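Local structure of TIGR00725 family protein (Thermotoga maritima, 1RCU) at residues 42-47 with 70-75; 57-62 with 187-192; 64-69 with 106-111; 85-90 with 113-118; 137-142 with 166-171. The protein is of unknown function, but as a member of the SLOG superfamily it has a Rossmann-like fold and probably binds a nucleotide or related ligand. One frame throughout, in Å; residues are numbered along the deposited sequence.

Contact 1 of 5, residues 42-47 with 70-75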
# COMPACT_ATOMS: atom_id res chain seq x y z
N GLU A 42 8.77 28.15 -17.00
CA GLU A 42 7.80 29.05 -17.61
C GLU A 42 6.60 29.24 -16.70
O GLU A 42 5.86 30.20 -16.84
CB GLU A 42 7.28 28.48 -18.94
CG GLU A 42 8.24 28.51 -20.12
CD GLU A 42 9.44 27.58 -19.95
OE1 GLU A 42 9.26 26.40 -19.59
OE2 GLU A 42 10.58 28.05 -20.20
N LEU A 43 6.40 28.32 -15.77
CA LEU A 43 5.25 28.37 -14.87
C LEU A 43 5.57 28.90 -13.47
O LEU A 43 4.81 28.70 -12.53
CB LEU A 43 4.63 26.97 -14.78
CG LEU A 43 3.84 26.43 -15.98
CD1 LEU A 43 4.47 26.84 -17.29
CD2 LEU A 43 3.74 24.92 -15.87
N ARG A 44 6.69 29.61 -13.35
CA ARG A 44 7.11 30.14 -12.06
C ARG A 44 6.14 31.13 -11.41
O ARG A 44 5.70 30.92 -10.28
CB ARG A 44 8.48 30.80 -12.20
CG ARG A 44 9.14 31.05 -10.87
CD ARG A 44 10.44 31.81 -11.03
NE ARG A 44 11.43 31.33 -10.07
CZ ARG A 44 12.07 30.17 -10.16
NH1 ARG A 44 11.84 29.35 -11.19
NH2 ARG A 44 12.95 29.81 -9.23
N ASP A 45 5.81 32.20 -12.12
CA ASP A 45 4.89 33.19 -11.59
C ASP A 45 3.53 32.61 -11.19
O ASP A 45 3.03 32.92 -10.12
CB ASP A 45 4.68 34.33 -12.60
CG ASP A 45 5.95 35.10 -12.89
OD1 ASP A 45 6.84 35.14 -12.02
OD2 ASP A 45 6.04 35.69 -13.99
N ILE A 46 2.93 31.79 -12.05
CA ILE A 46 1.64 31.22 -11.69
C ILE A 46 1.76 30.31 -10.47
O ILE A 46 0.92 30.36 -9.58
CB ILE A 46 0.96 30.42 -12.85
CG1 ILE A 46 2.01 29.82 -13.78
CG2 ILE A 46 -0.04 31.31 -13.58
CD1 ILE A 46 1.84 30.17 -15.24
N CYS A 47 2.82 29.51 -10.42
CA CYS A 47 3.03 28.62 -9.27
C CYS A 47 3.19 29.39 -7.96
O CYS A 47 2.62 29.00 -6.94
CB CYS A 47 4.26 27.72 -9.46
SG CYS A 47 4.03 26.33 -10.59
N MSE A 70 5.58 21.47 -7.60
CA MSE A 70 5.42 21.24 -6.17
C MSE A 70 6.33 22.14 -5.34
O MSE A 70 5.90 22.70 -4.33
CB MSE A 70 5.70 19.76 -5.82
CG MSE A 70 4.72 18.75 -6.43
SE MSE A 70 5.43 16.91 -6.57
CE MSE A 70 6.70 17.21 -8.02
N GLU A 71 7.57 22.31 -5.78
CA GLU A 71 8.52 23.14 -5.07
C GLU A 71 8.14 24.61 -5.08
O GLU A 71 8.18 25.27 -4.05
CB GLU A 71 9.92 22.97 -5.67
CG GLU A 71 11.01 23.74 -4.94
CD GLU A 71 12.40 23.35 -5.40
OE1 GLU A 71 12.69 22.13 -5.40
OE2 GLU A 71 13.19 24.25 -5.76
N LEU A 72 7.76 25.11 -6.24
CA LEU A 72 7.40 26.51 -6.42
C LEU A 72 6.13 26.91 -5.67
O LEU A 72 6.05 27.99 -5.07
CB LEU A 72 7.25 26.81 -7.90
CG LEU A 72 8.52 26.51 -8.71
CD1 LEU A 72 8.21 26.63 -10.19
CD2 LEU A 72 9.64 27.46 -8.31
N VAL A 73 5.13 26.03 -5.69
CA VAL A 73 3.90 26.31 -4.99
C VAL A 73 4.22 26.33 -3.50
O VAL A 73 3.72 27.19 -2.76
CB VAL A 73 2.84 25.24 -5.32
CG1 VAL A 73 1.80 25.19 -4.23
CG2 VAL A 73 2.19 25.58 -6.66
N SER A 74 5.08 25.42 -3.05
CA SER A 74 5.45 25.38 -1.65
C SER A 74 6.18 26.66 -1.24
O SER A 74 5.92 27.22 -0.18
CB SER A 74 6.32 24.16 -1.41
OG SER A 74 5.61 22.98 -1.72
N GLN A 75 7.11 27.10 -2.07
CA GLN A 75 7.86 28.33 -1.78
C GLN A 75 6.85 29.46 -1.59
O GLN A 75 6.95 30.26 -0.66
CB GLN A 75 8.79 28.68 -2.94
CG GLN A 75 9.72 29.85 -2.68
CD GLN A 75 10.46 30.27 -3.95
OE1 GLN A 75 11.11 29.44 -4.59
NE2 GLN A 75 10.35 31.54 -4.31

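Contact 2 of 5, residues 57-62 with 187-192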
# COMPACT_ATOMS: atom_id res chain seq x y z
N LYS A 57 -5.33 32.99 1.96
CA LYS A 57 -6.73 32.64 2.20
C LYS A 57 -6.88 31.66 3.34
O LYS A 57 -8.00 31.30 3.69
CB LYS A 57 -7.39 32.07 0.94
CG LYS A 57 -7.51 33.02 -0.24
CD LYS A 57 -8.24 34.30 0.13
CE LYS A 57 -8.45 35.18 -1.11
NZ LYS A 57 -9.09 36.49 -0.80
N GLY A 58 -5.76 31.21 3.90
CA GLY A 58 -5.82 30.29 5.02
C GLY A 58 -6.01 28.80 4.75
O GLY A 58 -6.34 28.06 5.68
N TYR A 59 -5.82 28.36 3.51
CA TYR A 59 -5.96 26.94 3.17
C TYR A 59 -4.70 26.16 3.53
O TYR A 59 -3.58 26.69 3.46
CB TYR A 59 -6.23 26.75 1.66
CG TYR A 59 -7.47 27.43 1.13
CD1 TYR A 59 -8.73 27.14 1.65
CD2 TYR A 59 -7.38 28.38 0.10
CE1 TYR A 59 -9.88 27.78 1.17
CE2 TYR A 59 -8.53 29.02 -0.39
CZ TYR A 59 -9.77 28.71 0.15
OH TYR A 59 -10.89 29.35 -0.34
N LEU A 60 -4.88 24.90 3.91
CA LEU A 60 -3.77 24.02 4.24
C LEU A 60 -3.37 23.34 2.93
O LEU A 60 -4.19 22.65 2.32
CB LEU A 60 -4.21 22.99 5.28
CG LEU A 60 -3.15 22.01 5.75
CD1 LEU A 60 -1.91 22.77 6.21
CD2 LEU A 60 -3.72 21.16 6.86
N VAL A 61 -2.12 23.52 2.49
CA VAL A 61 -1.69 22.95 1.22
C VAL A 61 -0.91 21.63 1.28
O VAL A 61 -0.00 21.45 2.09
CB VAL A 61 -0.87 24.00 0.41
CG1 VAL A 61 -0.53 23.46 -0.98
CG2 VAL A 61 -1.69 25.30 0.27
N PHE A 62 -1.30 20.70 0.41
CA PHE A 62 -0.66 19.39 0.28
C PHE A 62 -0.17 19.18 -1.15
O PHE A 62 -0.84 19.60 -2.09
CB PHE A 62 -1.64 18.24 0.56
CG PHE A 62 -1.93 18.02 2.00
CD1 PHE A 62 -2.69 18.93 2.71
CD2 PHE A 62 -1.44 16.88 2.64
CE1 PHE A 62 -2.97 18.71 4.06
CE2 PHE A 62 -1.71 16.65 3.99
CZ PHE A 62 -2.47 17.57 4.71
N GLN A 187 -11.30 31.40 -6.58
CA GLN A 187 -12.67 31.84 -6.58
C GLN A 187 -13.60 30.63 -6.64
O GLN A 187 -14.61 30.56 -5.96
CB GLN A 187 -12.86 32.74 -7.80
CG GLN A 187 -14.13 33.49 -7.87
CD GLN A 187 -14.15 34.40 -9.10
OE1 GLN A 187 -13.27 35.24 -9.27
NE2 GLN A 187 -15.15 34.21 -9.96
N ILE A 188 -13.22 29.67 -7.47
CA ILE A 188 -13.98 28.44 -7.64
C ILE A 188 -13.93 27.59 -6.35
O ILE A 188 -14.92 26.97 -5.96
CB ILE A 188 -13.40 27.64 -8.83
CG1 ILE A 188 -13.62 28.42 -10.12
CG2 ILE A 188 -14.07 26.29 -8.96
CD1 ILE A 188 -12.87 27.87 -11.31
N ILE A 189 -12.78 27.58 -5.69
CA ILE A 189 -12.63 26.82 -4.44
C ILE A 189 -13.56 27.41 -3.39
O ILE A 189 -14.21 26.68 -2.65
CB ILE A 189 -11.19 26.90 -3.88
CG1 ILE A 189 -10.21 26.25 -4.87
CG2 ILE A 189 -11.11 26.21 -2.53
CD1 ILE A 189 -8.73 26.48 -4.52
N GLU A 190 -13.60 28.74 -3.31
CA GLU A 190 -14.46 29.41 -2.35
C GLU A 190 -15.91 29.07 -2.66
O GLU A 190 -16.70 28.75 -1.78
CB GLU A 190 -14.22 30.92 -2.39
CG GLU A 190 -12.82 31.32 -1.96
CD GLU A 190 -12.58 32.82 -2.00
OE1 GLU A 190 -12.74 33.43 -3.08
OE2 GLU A 190 -12.22 33.39 -0.96
N GLN A 191 -16.25 29.11 -3.95
CA GLN A 191 -17.59 28.78 -4.41
C GLN A 191 -17.88 27.30 -4.11
O GLN A 191 -18.87 26.74 -4.58
CB GLN A 191 -17.69 29.02 -5.93
CG GLN A 191 -17.61 30.49 -6.37
CD GLN A 191 -17.48 30.65 -7.89
OE1 GLN A 191 -18.27 30.12 -8.66
NE2 GLN A 191 -16.47 31.41 -8.32
N ILE A 192 -17.00 26.69 -3.32
CA ILE A 192 -17.07 25.27 -2.96
C ILE A 192 -17.10 24.40 -4.21
O ILE A 192 -16.04 23.83 -4.58
CB ILE A 192 -18.33 24.91 -2.10
CG1 ILE A 192 -18.11 25.32 -0.64
CG2 ILE A 192 -18.62 23.41 -2.18
CD1 ILE A 192 -18.25 26.80 -0.38

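Contact 3 of 5, residues 64-69 with 106-111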
# COMPACT_ATOMS: atom_id res chain seq x y z
N GLY A 64 2.85 16.49 -3.69
CA GLY A 64 3.74 15.34 -3.78
C GLY A 64 5.15 15.52 -3.23
O GLY A 64 5.98 14.63 -3.39
N GLY A 65 5.41 16.69 -2.63
CA GLY A 65 6.70 16.97 -2.00
C GLY A 65 8.01 17.07 -2.77
O GLY A 65 9.02 17.45 -2.18
N ARG A 66 8.02 16.75 -4.06
CA ARG A 66 9.26 16.80 -4.83
C ARG A 66 9.60 18.21 -5.32
O ARG A 66 9.31 19.21 -4.66
CB ARG A 66 9.16 15.87 -6.04
CG ARG A 66 8.61 14.48 -5.75
CD ARG A 66 9.70 13.47 -5.40
NE ARG A 66 10.85 13.46 -6.33
CZ ARG A 66 10.77 13.34 -7.66
NH1 ARG A 66 9.60 13.21 -8.26
NH2 ARG A 66 11.89 13.33 -8.38
N ASP A 67 10.24 18.27 -6.49
CA ASP A 67 10.63 19.52 -7.12
C ASP A 67 9.53 20.06 -8.05
O ASP A 67 8.33 19.91 -7.77
CB ASP A 67 11.93 19.32 -7.92
CG ASP A 67 11.91 18.04 -8.77
OD1 ASP A 67 10.82 17.56 -9.15
OD2 ASP A 67 13.01 17.52 -9.07
N GLY A 68 9.95 20.69 -9.14
CA GLY A 68 9.02 21.23 -10.12
C GLY A 68 7.94 22.16 -9.59
O GLY A 68 8.21 23.03 -8.76
N VAL A 69 6.73 21.98 -10.09
CA VAL A 69 5.59 22.78 -9.66
C VAL A 69 5.40 22.68 -8.14
O VAL A 69 5.09 23.67 -7.48
CB VAL A 69 4.27 22.33 -10.36
CG1 VAL A 69 3.04 22.80 -9.59
CG2 VAL A 69 4.23 22.88 -11.77
N LEU A 106 6.05 4.32 -0.19
CA LEU A 106 5.23 3.88 -1.31
C LEU A 106 5.79 4.43 -2.62
O LEU A 106 6.46 5.46 -2.64
CB LEU A 106 3.78 4.38 -1.15
CG LEU A 106 2.70 3.61 -0.36
CD1 LEU A 106 3.31 2.44 0.40
CD2 LEU A 106 1.97 4.58 0.57
N ASP A 107 5.54 3.73 -3.72
CA ASP A 107 6.01 4.23 -5.01
C ASP A 107 5.18 5.45 -5.41
O ASP A 107 4.20 5.79 -4.76
CB ASP A 107 5.91 3.15 -6.10
CG ASP A 107 4.49 2.61 -6.29
OD1 ASP A 107 3.54 3.41 -6.43
OD2 ASP A 107 4.33 1.38 -6.30
N PHE A 108 5.58 6.10 -6.50
CA PHE A 108 4.92 7.30 -6.99
C PHE A 108 3.40 7.33 -7.09
O PHE A 108 2.77 8.26 -6.57
CB PHE A 108 5.52 7.67 -8.35
CG PHE A 108 6.90 8.25 -8.26
CD1 PHE A 108 7.07 9.57 -7.86
CD2 PHE A 108 8.03 7.46 -8.47
CE1 PHE A 108 8.34 10.10 -7.68
CE2 PHE A 108 9.31 7.98 -8.29
CZ PHE A 108 9.46 9.31 -7.89
N GLN A 109 2.83 6.33 -7.74
CA GLN A 109 1.38 6.26 -7.93
C GLN A 109 0.58 6.04 -6.65
O GLN A 109 -0.41 6.74 -6.40
CB GLN A 109 1.06 5.17 -8.97
CG GLN A 109 1.26 5.64 -10.40
CD GLN A 109 2.67 6.11 -10.69
OE1 GLN A 109 3.62 5.33 -10.68
NE2 GLN A 109 2.81 7.42 -10.94
N MSE A 110 0.98 5.09 -5.83
CA MSE A 110 0.26 4.85 -4.58
C MSE A 110 0.41 6.03 -3.63
O MSE A 110 -0.53 6.38 -2.91
CB MSE A 110 0.75 3.54 -3.96
CG MSE A 110 0.33 2.35 -4.82
SE MSE A 110 0.78 0.64 -4.12
CE MSE A 110 2.69 0.93 -3.88
N ARG A 111 1.58 6.65 -3.62
CA ARG A 111 1.83 7.83 -2.79
C ARG A 111 0.80 8.89 -3.19
O ARG A 111 0.26 9.62 -2.35
CB ARG A 111 3.25 8.35 -3.07
CG ARG A 111 3.65 9.65 -2.38
CD ARG A 111 3.40 10.92 -3.21
NE ARG A 111 3.49 10.65 -4.63
CZ ARG A 111 4.25 11.33 -5.49
NH1 ARG A 111 5.01 12.32 -5.06
NH2 ARG A 111 4.22 11.01 -6.77

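Contact 4 of 5, residues 85-90 with 113-118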
# COMPACT_ATOMS: atom_id res chain seq x y z
N VAL A 85 2.21 20.82 3.44
CA VAL A 85 2.64 19.47 3.80
C VAL A 85 2.92 18.60 2.59
O VAL A 85 2.11 18.51 1.66
CB VAL A 85 1.54 18.80 4.65
CG1 VAL A 85 1.90 17.33 4.90
CG2 VAL A 85 1.38 19.55 5.97
N GLY A 86 4.08 17.94 2.61
CA GLY A 86 4.46 17.07 1.51
C GLY A 86 4.31 15.59 1.81
O GLY A 86 4.66 15.12 2.88
N ILE A 87 3.75 14.86 0.84
CA ILE A 87 3.56 13.42 0.96
C ILE A 87 4.60 12.87 -0.01
O ILE A 87 4.46 13.00 -1.22
CB ILE A 87 2.15 13.00 0.48
CG1 ILE A 87 1.07 13.79 1.23
CG2 ILE A 87 1.93 11.52 0.71
CD1 ILE A 87 0.89 13.39 2.66
N LEU A 88 5.63 12.26 0.54
CA LEU A 88 6.73 11.74 -0.26
C LEU A 88 6.72 10.28 -0.63
O LEU A 88 6.35 9.42 0.17
CB LEU A 88 8.06 12.02 0.46
CG LEU A 88 8.46 13.47 0.62
CD1 LEU A 88 9.38 13.62 1.83
CD2 LEU A 88 9.15 13.95 -0.66
N PRO A 89 7.10 10.00 -1.88
CA PRO A 89 7.15 8.62 -2.35
C PRO A 89 8.39 8.05 -1.68
O PRO A 89 9.37 8.78 -1.49
CB PRO A 89 7.31 8.77 -3.87
CG PRO A 89 8.02 10.06 -4.01
CD PRO A 89 7.34 10.93 -3.00
N ASP A 90 8.34 6.78 -1.29
CA ASP A 90 9.45 6.13 -0.62
C ASP A 90 9.91 6.93 0.59
O ASP A 90 9.10 7.58 1.26
CB ASP A 90 10.64 5.97 -1.57
CG ASP A 90 10.90 4.51 -1.93
OD1 ASP A 90 10.22 3.97 -2.83
OD2 ASP A 90 11.78 3.89 -1.29
N PHE A 113 -2.20 8.36 -4.34
CA PHE A 113 -3.52 8.07 -3.83
C PHE A 113 -3.68 8.39 -2.36
O PHE A 113 -4.79 8.69 -1.93
CB PHE A 113 -3.91 6.64 -4.19
CG PHE A 113 -4.35 6.51 -5.61
CD1 PHE A 113 -5.59 7.02 -6.01
CD2 PHE A 113 -3.48 6.04 -6.57
CE1 PHE A 113 -5.94 7.07 -7.35
CE2 PHE A 113 -3.81 6.08 -7.91
CZ PHE A 113 -5.04 6.60 -8.31
N VAL A 114 -2.61 8.36 -1.58
CA VAL A 114 -2.78 8.73 -0.19
C VAL A 114 -2.74 10.26 -0.14
O VAL A 114 -3.27 10.88 0.78
CB VAL A 114 -1.70 8.13 0.77
CG1 VAL A 114 -0.77 7.23 0.01
CG2 VAL A 114 -0.97 9.23 1.48
N LEU A 115 -2.15 10.87 -1.17
CA LEU A 115 -2.07 12.32 -1.26
C LEU A 115 -3.47 12.85 -1.56
O LEU A 115 -3.90 13.85 -0.97
CB LEU A 115 -1.13 12.70 -2.40
CG LEU A 115 -0.62 14.12 -2.66
CD1 LEU A 115 -0.92 14.47 -4.07
CD2 LEU A 115 -1.23 15.11 -1.69
N LEU A 116 -4.18 12.16 -2.45
CA LEU A 116 -5.53 12.55 -2.84
C LEU A 116 -6.55 12.44 -1.71
O LEU A 116 -7.56 13.14 -1.72
CB LEU A 116 -6.00 11.72 -4.03
CG LEU A 116 -5.35 12.09 -5.36
CD1 LEU A 116 -5.70 11.02 -6.39
CD2 LEU A 116 -5.81 13.50 -5.80
N ARG A 117 -6.30 11.55 -0.74
CA ARG A 117 -7.21 11.37 0.38
C ARG A 117 -7.19 12.61 1.25
O ARG A 117 -8.08 12.83 2.05
CB ARG A 117 -6.78 10.17 1.23
CG ARG A 117 -6.72 8.83 0.52
CD ARG A 117 -8.12 8.36 0.16
NE ARG A 117 -8.13 7.03 -0.43
CZ ARG A 117 -9.24 6.40 -0.79
NH1 ARG A 117 -10.43 6.97 -0.60
NH2 ARG A 117 -9.19 5.20 -1.36
N ASN A 118 -6.15 13.42 1.09
CA ASN A 118 -6.03 14.62 1.89
C ASN A 118 -6.55 15.86 1.19
O ASN A 118 -6.14 16.97 1.51
CB ASN A 118 -4.58 14.84 2.31
CG ASN A 118 -4.12 13.83 3.34
OD1 ASN A 118 -4.39 13.98 4.54
ND2 ASN A 118 -3.44 12.78 2.88

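Contact 5 of 5, residues 137-142 with 166-171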
# COMPACT_ATOMS: atom_id res chain seq x y z
N GLY A 137 -7.51 10.06 -10.75
CA GLY A 137 -7.69 9.46 -9.44
C GLY A 137 -8.56 10.34 -8.57
O GLY A 137 -9.47 9.85 -7.90
N ALA A 138 -8.29 11.64 -8.60
CA ALA A 138 -9.06 12.61 -7.82
C ALA A 138 -10.55 12.47 -8.13
O ALA A 138 -11.40 12.45 -7.23
CB ALA A 138 -8.59 14.04 -8.15
N TYR A 139 -10.85 12.35 -9.42
CA TYR A 139 -12.21 12.21 -9.91
C TYR A 139 -12.87 10.90 -9.46
O TYR A 139 -14.05 10.88 -9.11
CB TYR A 139 -12.21 12.32 -11.43
CG TYR A 139 -13.51 11.94 -12.09
CD1 TYR A 139 -13.76 10.63 -12.50
CD2 TYR A 139 -14.49 12.90 -12.29
CE1 TYR A 139 -14.95 10.28 -13.10
CE2 TYR A 139 -15.69 12.56 -12.91
CZ TYR A 139 -15.91 11.25 -13.30
OH TYR A 139 -17.10 10.93 -13.93
N ALA A 140 -12.12 9.81 -9.48
CA ALA A 140 -12.66 8.52 -9.07
C ALA A 140 -12.99 8.53 -7.58
O ALA A 140 -13.84 7.76 -7.14
CB ALA A 140 -11.66 7.44 -9.36
N LEU A 141 -12.33 9.41 -6.83
CA LEU A 141 -12.54 9.52 -5.38
C LEU A 141 -13.58 10.59 -4.98
O LEU A 141 -13.86 10.79 -3.80
CB LEU A 141 -11.19 9.82 -4.68
CG LEU A 141 -10.02 8.82 -4.79
CD1 LEU A 141 -8.82 9.32 -3.95
CD2 LEU A 141 -10.47 7.45 -4.29
N GLY A 142 -14.13 11.30 -5.96
CA GLY A 142 -15.12 12.32 -5.65
C GLY A 142 -14.55 13.67 -5.22
O GLY A 142 -15.22 14.47 -4.57
N LYS A 166 -17.51 18.51 -18.51
CA LYS A 166 -17.27 18.51 -17.07
C LYS A 166 -16.79 17.19 -16.46
O LYS A 166 -16.20 17.19 -15.39
CB LYS A 166 -18.55 18.91 -16.33
CG LYS A 166 -19.12 20.28 -16.67
CD LYS A 166 -20.44 20.55 -15.94
CE LYS A 166 -21.54 19.61 -16.39
NZ LYS A 166 -21.94 19.80 -17.83
N TYR A 167 -17.05 16.08 -17.15
CA TYR A 167 -16.71 14.79 -16.57
C TYR A 167 -15.66 13.90 -17.23
O TYR A 167 -15.39 14.02 -18.42
CB TYR A 167 -18.01 13.99 -16.37
CG TYR A 167 -19.08 14.78 -15.65
CD1 TYR A 167 -19.02 15.00 -14.28
CD2 TYR A 167 -20.14 15.35 -16.36
CE1 TYR A 167 -19.98 15.78 -13.63
CE2 TYR A 167 -21.11 16.12 -15.73
CZ TYR A 167 -21.02 16.34 -14.37
OH TYR A 167 -21.96 17.15 -13.77
N LEU A 168 -15.08 13.01 -16.41
CA LEU A 168 -14.05 12.08 -16.87
C LEU A 168 -14.50 10.64 -17.11
O LEU A 168 -13.68 9.80 -17.50
CB LEU A 168 -12.86 12.08 -15.92
CG LEU A 168 -11.59 12.87 -16.30
CD1 LEU A 168 -11.75 13.51 -17.65
CD2 LEU A 168 -11.26 13.90 -15.24
N ASP A 169 -15.78 10.35 -16.86
CA ASP A 169 -16.38 9.02 -17.12
C ASP A 169 -17.90 9.08 -16.96
O ASP A 169 -18.44 9.97 -16.30
CB ASP A 169 -15.76 7.90 -16.25
CG ASP A 169 -16.46 7.67 -14.92
OD1 ASP A 169 -16.14 6.65 -14.27
OD2 ASP A 169 -17.30 8.49 -14.49
N ASN A 170 -18.60 8.13 -17.57
CA ASN A 170 -20.07 8.15 -17.56
C ASN A 170 -20.84 8.01 -16.25
O ASN A 170 -22.06 7.89 -16.26
CB ASN A 170 -20.59 7.14 -18.58
CG ASN A 170 -20.18 7.51 -19.99
OD1 ASN A 170 -19.64 6.68 -20.73
ND2 ASN A 170 -20.41 8.75 -20.37
N ARG A 171 -20.14 8.03 -15.12
CA ARG A 171 -20.80 7.93 -13.84
C ARG A 171 -20.85 9.33 -13.26
O ARG A 171 -21.43 9.57 -12.20
CB ARG A 171 -20.03 6.98 -12.91
CG ARG A 171 -19.89 5.57 -13.46
CD ARG A 171 -19.79 4.54 -12.33
NE ARG A 171 -19.23 3.26 -12.79
CZ ARG A 171 -17.94 3.07 -13.05
NH1 ARG A 171 -17.06 4.07 -12.91
NH2 ARG A 171 -17.52 1.89 -13.47

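Contact 1 of 5, residues 42-47 with 70-75
The carbonyl oxygen of Cys-47 is met by two carbons of Val-73. CA reaches it in a CA-H...O contact of 3.6 Å (Val-73 CA to Cys-47 O) with an angle of 156° at the hydrogen, while Val-73 CG2 lies 3.5 Å from Cys-47 O. Beside it, Cys-47 CB touches Leu-72 CB at 3.5 Å. The two helices, 44-56 and 68-79, belong to consecutive beta-alpha-beta crossovers of a Rossmann-like sheet, linked by strand 60-63, and here they pack side by side. Leu-72 then reaches on toward the first turn of the other helix. Its CD1 lies 4.1 Å from Arg-44 CA, and its CD2 sits over one face of the Arg-44 guanidinium, off toward the rim, a group that a bend at chi3 (-143°) brings there. Arg-44 NH1 also makes a weak hydrogen bond to Val-35 O. With an alanine in place of Leu-72, the CB contact to Cys-47 would remain, but the guanidinium face would probably lose its methyl cover and be freer to turn. Turned from this interface, Ser-74 OG bonds Met-70 O at 2.6 Å, and Ser-74 N reaches the same oxygen from the opposite face of its plane.

Contact 2 of 5, residues 57-62 with 187-192
Tyr-59 reaches across to the C-terminal helix and meets it with the far end of its ring. Its CB bond points toward segment 187-192, and with CG set beside the backbone N (chi1 -59°) the ring runs outward to Ile-189 and Glu-190. The side chain also packs on Lys-24, Val-26 and Leu-54. At the far end, CZ meets Ile-189 CG2 at 3.9 Å, the two side chains sliding past each other in opposite directions. The hydroxyl comes next: Tyr-59 OH is 3.8 Å from the same CG2 and only 3.2 Å from Glu-190 CG, so it is the glutamate's methylene, not its carboxylate, that it touches. Glu-190 crosses the tyrosine at about a right angle, and its extended chain (chi2 -180°) carries the carboxylate past the ring, the two planes 80° apart. There Lys-57 arrives, bent at chi2, with Lys-57 NZ 4.4 Å from Glu-190 OE2, beyond salt-bridge range but probably a mild attraction at an exposed rim. Ile-189 also packs on Ile-146 of strand 145-148. Tyr-59, following the Schellman glycine Gly-58 at the turn from helix 44-56 into strand 60-63, thus bridges to the C-terminal helix of a Rossmann-like parallel alpha/beta fold.

Contact 3 of 5, residues 64-69 with 106-111
Arg-66 and Phe-108 cross at about a right angle, with guanidinium and ring planes 68° apart. Phe-108 CZ stands over one face of the guanidinium, 3.9 Å above its plane and displaced toward the rim, and the closest approach is that of Arg-66 NH1 to Phe-108 CE1 at 3.4 Å. Two bends in the arginine chain, at chi2 and chi3, bring the group to the ring, while its NE is held by a salt bridge to Glu-92. The second arginine is used differently, through its edge. Arg-111 NH1 points at Gly-64 O in the guanidinium plane, though that bond (3.0 Å from NH1 to O) is weak, with an N-H...O angle of 120°. A CB on Gly-64 would run into the same nitrogen. Segment 64-69 carries the glycine-rich Gly-Gly-Arg-Asp-Gly turn between strand 60-63 and helix 68-79, which resembles the glycine-rich motif of LOG-like proteins and may help bind a nucleotide phosphate; the two arginines hold this turn against helix 108-116. Arg-111 is braced from its own helix as well: NE and NH2 grip Phe-108 O side-on, NE at 3.2 Å from that oxygen, in the carbonyl plane on a lone pair, and NH2 tilted 33° from that plane. Asp-107 caps the start of the helix, OD1 accepting from Met-110 N at 3.1 Å, and Asp-107 OD2 forms a salt bridge to Arg-117 of the second subunit.

Contact 4 of 5, residues 85-90 with 113-118
The carboxamide of Asn-118 is the flat group here, and Ile-87 CD1 lies above one of its faces, displaced beyond the nitrogen end, at 4.4 Å from Asn-118 ND2. That ND2 turns back to its own helix, where it makes a weak hydrogen bond of 2.8 Å to Val-114 O with an N-H...O angle of 125°, and the amide oxygen is taken by the backbone N of Lys-103 on the fourth subunit. The amide thus has a polar partner at either end, and Ile-87 makes no more than a loose contact beside its nitrogen. The isoleucine does the rest by branching. With CG1 beside the backbone N (chi1 -55°) and CG2 beside the carbonyl carbon, its arms part: CG2 meets Val-114 CG2 at 3.8 Å, and CG1 meets Leu-115 CD2 at 3.9 Å. It crosses both side chains obliquely. Leu-115 also leans on Phe-62 of the neighbouring strand. In the fold this joins strand 84-88 to the last turns of helix 108-116, with the fourth subunit closing over the same patch through Val-102 on Ile-87 and Thr-104 on Val-114. All the touching residues are buried. The chemistry implies a contact held by shape and hydrophobic burial, in which direction enters through the bonds, one of them weak, that orient the amide, and in which the interior of one subunit runs straight into a subunit interface.

Contact 5 of 5, residues 137-142 with 166-171
An Asx turn at Asp-169 receives the end of Tyr-139, pinning the loop before strand 176-179 to the last turn of helix 129-140, which closes with a Schellman motif at Gly-142. Tyr-139 OH donates to Asp-169 OD2 in a short bond of 2.5 Å. The same oxygen makes the turn by accepting from Arg-171 N, 2.9 Å away, and the two donors come from opposite faces of the carboxylate plane. Ring and carboxylate planes stand 89° apart, with Asp-169 CG at the ring's edge. Across the face of the ring lies the backbone-proximal part of Leu-168: its CB is 3.8 Å from the ring centroid and 8° off the normal, a CH-pi contact. Tyr-139 reaches all this because CG is anti to the backbone N (chi1 170°), and its ring also packs on Ile-176 of the strand that follows. A phenylalanine here would keep the CH-pi contact but would probably leave Asp-169 OD2 without this donor and loosen the tie between helix and loop. The other carboxylate oxygen has partners of its own, Ile-129 N of the second subunit among them, so the turn also lies at a subunit interface. At the ring's far edge, Tyr-167 CD1 approaches Tyr-139 CE2 at 4.3 Å, while on the carboxylate Arg-171 NH1 forms a salt bridge to Asp-169 OD1 at 3.1 Å.

How the contacts relate
From the N terminus, contact 1 opens first and closes at helix 68-79, joining two helices on one side of the sheet. Contact 2 opens before it has closed, so the two cross, and it ends only at the last helix, its long loop enclosing contacts 3, 4 and 5. Contact 3 also opens before contact 1 closes, on the same helix 68-79, and crosses it; contact 4 crosses contact 3 in turn, and both use helix 108-116, their centres about 7 Å apart. Contact 5 follows in series and meets contact 4 where Leu-116 packs on Ala-138. Strands 60-63 and 84-88, neighbours in the sheet, bring contacts 2 and 4 together.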